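Local coordinates for superoxide dismutase (Candida albicans, PDB 4GUN), which probably protects cells by converting superoxide radicals into hydrogen peroxide and oxygen at a manganese centre, at residues Tyr40-Leu51 with Val63-Gly74. The protein carries 2 engineered substitutions. Sequence-based numbering, arbitrary orientation.
Sequences YVNGYNAAIDAL and VVEIQQNIKFHG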
# COMPACT_ATOMS: atom_id res chain seq x y z
N TYR A 40 -20.17 -3.24 -8.74
CA TYR A 40 -19.80 -3.46 -7.33
C TYR A 40 -20.90 -4.27 -6.59
O TYR A 40 -20.55 -5.07 -5.73
CB TYR A 40 -19.53 -2.13 -6.60
CG TYR A 40 -18.46 -1.27 -7.25
CD1 TYR A 40 -17.16 -1.74 -7.39
CD2 TYR A 40 -18.73 0.03 -7.64
CE1 TYR A 40 -16.17 -0.95 -7.97
CE2 TYR A 40 -17.76 0.83 -8.25
CZ TYR A 40 -16.47 0.34 -8.40
OH TYR A 40 -15.52 1.13 -8.99
N VAL A 41 -22.20 -4.07 -6.91
CA VAL A 41 -23.30 -4.84 -6.30
C VAL A 41 -23.09 -6.35 -6.60
O VAL A 41 -23.20 -7.21 -5.71
CB VAL A 41 -24.70 -4.34 -6.80
CG1 VAL A 41 -25.82 -5.33 -6.42
CG2 VAL A 41 -25.01 -2.95 -6.24
N ASN A 42 -22.81 -6.65 -7.88
CA ASN A 42 -22.59 -8.01 -8.36
C ASN A 42 -21.31 -8.62 -7.80
O ASN A 42 -21.33 -9.78 -7.35
CB ASN A 42 -22.61 -8.03 -9.90
CG ASN A 42 -24.00 -7.81 -10.45
OD1 ASN A 42 -25.00 -8.03 -9.75
ND2 ASN A 42 -24.10 -7.40 -11.71
N GLY A 43 -20.23 -7.83 -7.80
CA GLY A 43 -18.93 -8.22 -7.30
C GLY A 43 -18.97 -8.59 -5.83
O GLY A 43 -18.42 -9.61 -5.45
N TYR A 44 -19.68 -7.79 -5.02
CA TYR A 44 -19.81 -8.12 -3.60
C TYR A 44 -20.60 -9.40 -3.39
O TYR A 44 -20.14 -10.27 -2.66
CB TYR A 44 -20.38 -6.94 -2.76
CG TYR A 44 -20.57 -7.27 -1.29
CD1 TYR A 44 -19.53 -7.09 -0.38
CD2 TYR A 44 -21.79 -7.72 -0.81
CE1 TYR A 44 -19.69 -7.41 0.97
CE2 TYR A 44 -21.96 -8.06 0.53
CZ TYR A 44 -20.91 -7.90 1.42
OH TYR A 44 -21.10 -8.21 2.74
N ASN A 45 -21.78 -9.54 -4.03
CA ASN A 45 -22.59 -10.75 -3.82
C ASN A 45 -21.87 -12.05 -4.26
O ASN A 45 -22.01 -13.08 -3.59
CB ASN A 45 -24.01 -10.61 -4.39
CG ASN A 45 -24.82 -9.48 -3.80
OD1 ASN A 45 -24.73 -9.17 -2.61
ND2 ASN A 45 -25.62 -8.84 -4.62
N ALA A 46 -21.07 -11.98 -5.34
CA ALA A 46 -20.28 -13.11 -5.83
C ALA A 46 -19.12 -13.40 -4.87
O ALA A 46 -18.89 -14.57 -4.58
CB ALA A 46 -19.74 -12.83 -7.23
N ALA A 47 -18.42 -12.34 -4.37
CA ALA A 47 -17.30 -12.48 -3.42
C ALA A 47 -17.75 -13.12 -2.13
O ALA A 47 -17.01 -13.94 -1.57
CB ALA A 47 -16.67 -11.12 -3.12
N ILE A 48 -18.94 -12.75 -1.64
CA ILE A 48 -19.49 -13.33 -0.41
C ILE A 48 -19.80 -14.82 -0.60
O ILE A 48 -19.52 -15.62 0.30
CB ILE A 48 -20.68 -12.51 0.16
CG1 ILE A 48 -20.18 -11.23 0.89
CG2 ILE A 48 -21.62 -13.34 1.08
CD1 ILE A 48 -18.95 -11.38 1.83
N ASP A 49 -20.34 -15.19 -1.76
CA ASP A 49 -20.66 -16.58 -2.08
C ASP A 49 -19.36 -17.40 -2.13
O ASP A 49 -19.30 -18.52 -1.58
CB ASP A 49 -21.42 -16.66 -3.41
CG ASP A 49 -22.03 -18.02 -3.68
OD1 ASP A 49 -22.24 -18.35 -4.87
OD2 ASP A 49 -22.31 -18.76 -2.71
N ALA A 50 -18.30 -16.82 -2.76
CA ALA A 50 -17.00 -17.47 -2.87
C ALA A 50 -16.35 -17.66 -1.48
O ALA A 50 -15.75 -18.71 -1.21
CB ALA A 50 -16.09 -16.67 -3.79
N LEU A 51 -16.51 -16.66 -0.60
CA LEU A 51 -15.97 -16.62 0.76
C LEU A 51 -16.54 -17.72 1.66
O LEU A 51 -15.77 -18.40 2.33
CB LEU A 51 -16.21 -15.21 1.37
CG LEU A 51 -15.44 -14.81 2.64
CD1 LEU A 51 -16.21 -15.13 3.90
CD2 LEU A 51 -13.98 -15.31 2.65
N VAL A 63 -9.51 -17.91 0.92
CA VAL A 63 -10.06 -16.95 1.88
C VAL A 63 -9.23 -15.63 1.80
O VAL A 63 -9.79 -14.54 1.63
CB VAL A 63 -10.10 -17.55 3.31
CG1 VAL A 63 -10.45 -16.49 4.35
CG2 VAL A 63 -11.09 -18.71 3.39
N VAL A 64 -7.89 -15.76 1.87
CA VAL A 64 -6.97 -14.62 1.78
C VAL A 64 -7.10 -13.86 0.46
O VAL A 64 -7.21 -12.64 0.49
CB VAL A 64 -5.51 -14.99 2.17
CG1 VAL A 64 -4.52 -13.93 1.71
CG2 VAL A 64 -5.40 -15.20 3.68
N GLU A 65 -7.20 -14.59 -0.66
CA GLU A 65 -7.36 -14.01 -2.00
C GLU A 65 -8.67 -13.22 -2.16
O GLU A 65 -8.64 -12.11 -2.70
CB GLU A 65 -7.20 -15.11 -3.08
CG GLU A 65 -7.20 -14.61 -4.52
CD GLU A 65 -5.94 -13.94 -5.05
OE1 GLU A 65 -5.07 -13.54 -4.24
OE2 GLU A 65 -5.83 -13.79 -6.29
N ILE A 66 -9.82 -13.80 -1.68
CA ILE A 66 -11.19 -13.26 -1.77
C ILE A 66 -11.37 -11.97 -0.95
O ILE A 66 -12.16 -11.11 -1.35
CB ILE A 66 -12.27 -14.36 -1.42
CG1 ILE A 66 -12.23 -15.54 -2.44
CG2 ILE A 66 -13.69 -13.78 -1.39
CD1 ILE A 66 -12.83 -16.88 -1.89
N GLN A 67 -10.67 -11.83 0.18
CA GLN A 67 -10.76 -10.62 1.03
C GLN A 67 -10.61 -9.31 0.25
O GLN A 67 -11.37 -8.37 0.51
CB GLN A 67 -9.73 -10.64 2.18
CG GLN A 67 -9.99 -11.66 3.26
CD GLN A 67 -11.45 -11.88 3.56
OE1 GLN A 67 -12.18 -10.97 3.97
NE2 GLN A 67 -11.90 -13.10 3.36
N GLN A 68 -9.67 -9.27 -0.71
CA GLN A 68 -9.45 -8.08 -1.56
C GLN A 68 -10.72 -7.71 -2.34
O GLN A 68 -11.03 -6.53 -2.45
CB GLN A 68 -8.25 -8.29 -2.51
CG GLN A 68 -7.75 -7.01 -3.25
CD GLN A 68 -7.67 -5.75 -2.42
OE1 GLN A 68 -7.13 -5.73 -1.30
NE2 GLN A 68 -8.16 -4.65 -2.97
N ASN A 69 -11.46 -8.71 -2.84
CA ASN A 69 -12.69 -8.49 -3.60
C ASN A 69 -13.83 -8.04 -2.72
O ASN A 69 -14.69 -7.28 -3.18
CB ASN A 69 -13.06 -9.73 -4.42
CG ASN A 69 -11.98 -10.11 -5.40
OD1 ASN A 69 -11.23 -9.25 -5.89
ND2 ASN A 69 -11.81 -11.40 -5.63
N ILE A 70 -13.80 -8.44 -1.44
CA ILE A 70 -14.78 -8.03 -0.44
C ILE A 70 -14.60 -6.54 -0.15
O ILE A 70 -15.56 -5.77 -0.25
CB ILE A 70 -14.70 -8.93 0.82
CG1 ILE A 70 -15.22 -10.36 0.49
CG2 ILE A 70 -15.50 -8.29 1.98
CD1 ILE A 70 -14.83 -11.42 1.56
N LYS A 71 -13.36 -6.13 0.18
CA LYS A 71 -12.94 -4.75 0.43
C LYS A 71 -13.34 -3.85 -0.75
O LYS A 71 -13.97 -2.82 -0.54
CB LYS A 71 -11.41 -4.68 0.66
CG LYS A 71 -10.90 -3.32 1.15
CD LYS A 71 -9.36 -3.22 1.21
CE LYS A 71 -8.73 -2.91 -0.14
NZ LYS A 71 -7.33 -2.40 -0.05
N PHE A 72 -13.00 -4.27 -1.98
CA PHE A 72 -13.22 -3.51 -3.21
C PHE A 72 -14.67 -3.31 -3.57
O PHE A 72 -15.11 -2.17 -3.75
CB PHE A 72 -12.43 -4.12 -4.38
CG PHE A 72 -12.48 -3.33 -5.67
CD1 PHE A 72 -11.77 -2.14 -5.79
CD2 PHE A 72 -13.22 -3.78 -6.76
CE1 PHE A 72 -11.80 -1.41 -6.98
CE2 PHE A 72 -13.23 -3.06 -7.96
CZ PHE A 72 -12.51 -1.89 -8.07
N HIS A 73 -15.42 -4.40 -3.72
CA HIS A 73 -16.82 -4.30 -4.13
C HIS A 73 -17.71 -3.82 -2.99
O HIS A 73 -18.65 -3.07 -3.24
CB HIS A 73 -17.31 -5.57 -4.82
CG HIS A 73 -16.53 -5.97 -6.03
ND1 HIS A 73 -16.67 -5.30 -7.25
CD2 HIS A 73 -15.67 -7.00 -6.21
CE1 HIS A 73 -15.88 -5.92 -8.10
NE2 HIS A 73 -15.26 -6.96 -7.52
N GLY A 74 -17.38 -4.20 -1.76
CA GLY A 74 -18.10 -3.72 -0.58
C GLY A 74 -17.89 -2.23 -0.36
O GLY A 74 -18.84 -1.50 -0.03
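The imidazole of His73 lies flat against the backbone of Gly43, whose CA stands 3.5 Å from the ring centroid and almost straight above it, a CH-pi contact that the missing side chain of the glycine makes possible. On the opposite face of the same imidazole, CD2 of Phe72 sits over the centre, so the ring is clamped between its helical neighbour and the facing helix. His73 CB also presses on the backbone of the facing helix, 3.3 Å from Tyr44 N. Beside this clamp, Tyr40 turns its edge toward the face of Phe72 in an offset edge-to-face pair, with planes at 74° and Tyr40 CE1 3.6 Å from Phe72 CE2. The Tyr40 hydroxyl is hydrogen-bonded to the side-chain amide of Gln155, and its ring meets that of the manganese ligand His80, which places this end of the contact beside the metal site.

Helices 26-56 and 60-85 form the antiparallel alpha-hairpin of iron/manganese superoxide dismutases; here their segment axes approach to 8.0 Å, with 151° between their N-to-C directions. Further from the metal, Leu51 enters as a knob among Val63, Ile66, Gln67 and Ile70. With CG anti to the backbone N (chi1 -165°), Leu51 brings this branch point to 3.6 Å from Ile70 CD1, while its CD2 packs against Val63 CG1. The Gln67 amide folds back on its own helix, NE2 donating to Val63 O (3.1 Å) from above the carbonyl plane, on the face opposite Gln67 N. Leu51 also packs on Leu51 of the second subunit, extending this apolar layer across the interface.

Packing is sparser along the partly exposed margin made by Ala50 and Asn69. There Ala50 CB touches Ile66 CD1 at 3.8 Å, and Asn69 CB rests 4.1 Å from CB of the buried Ala47.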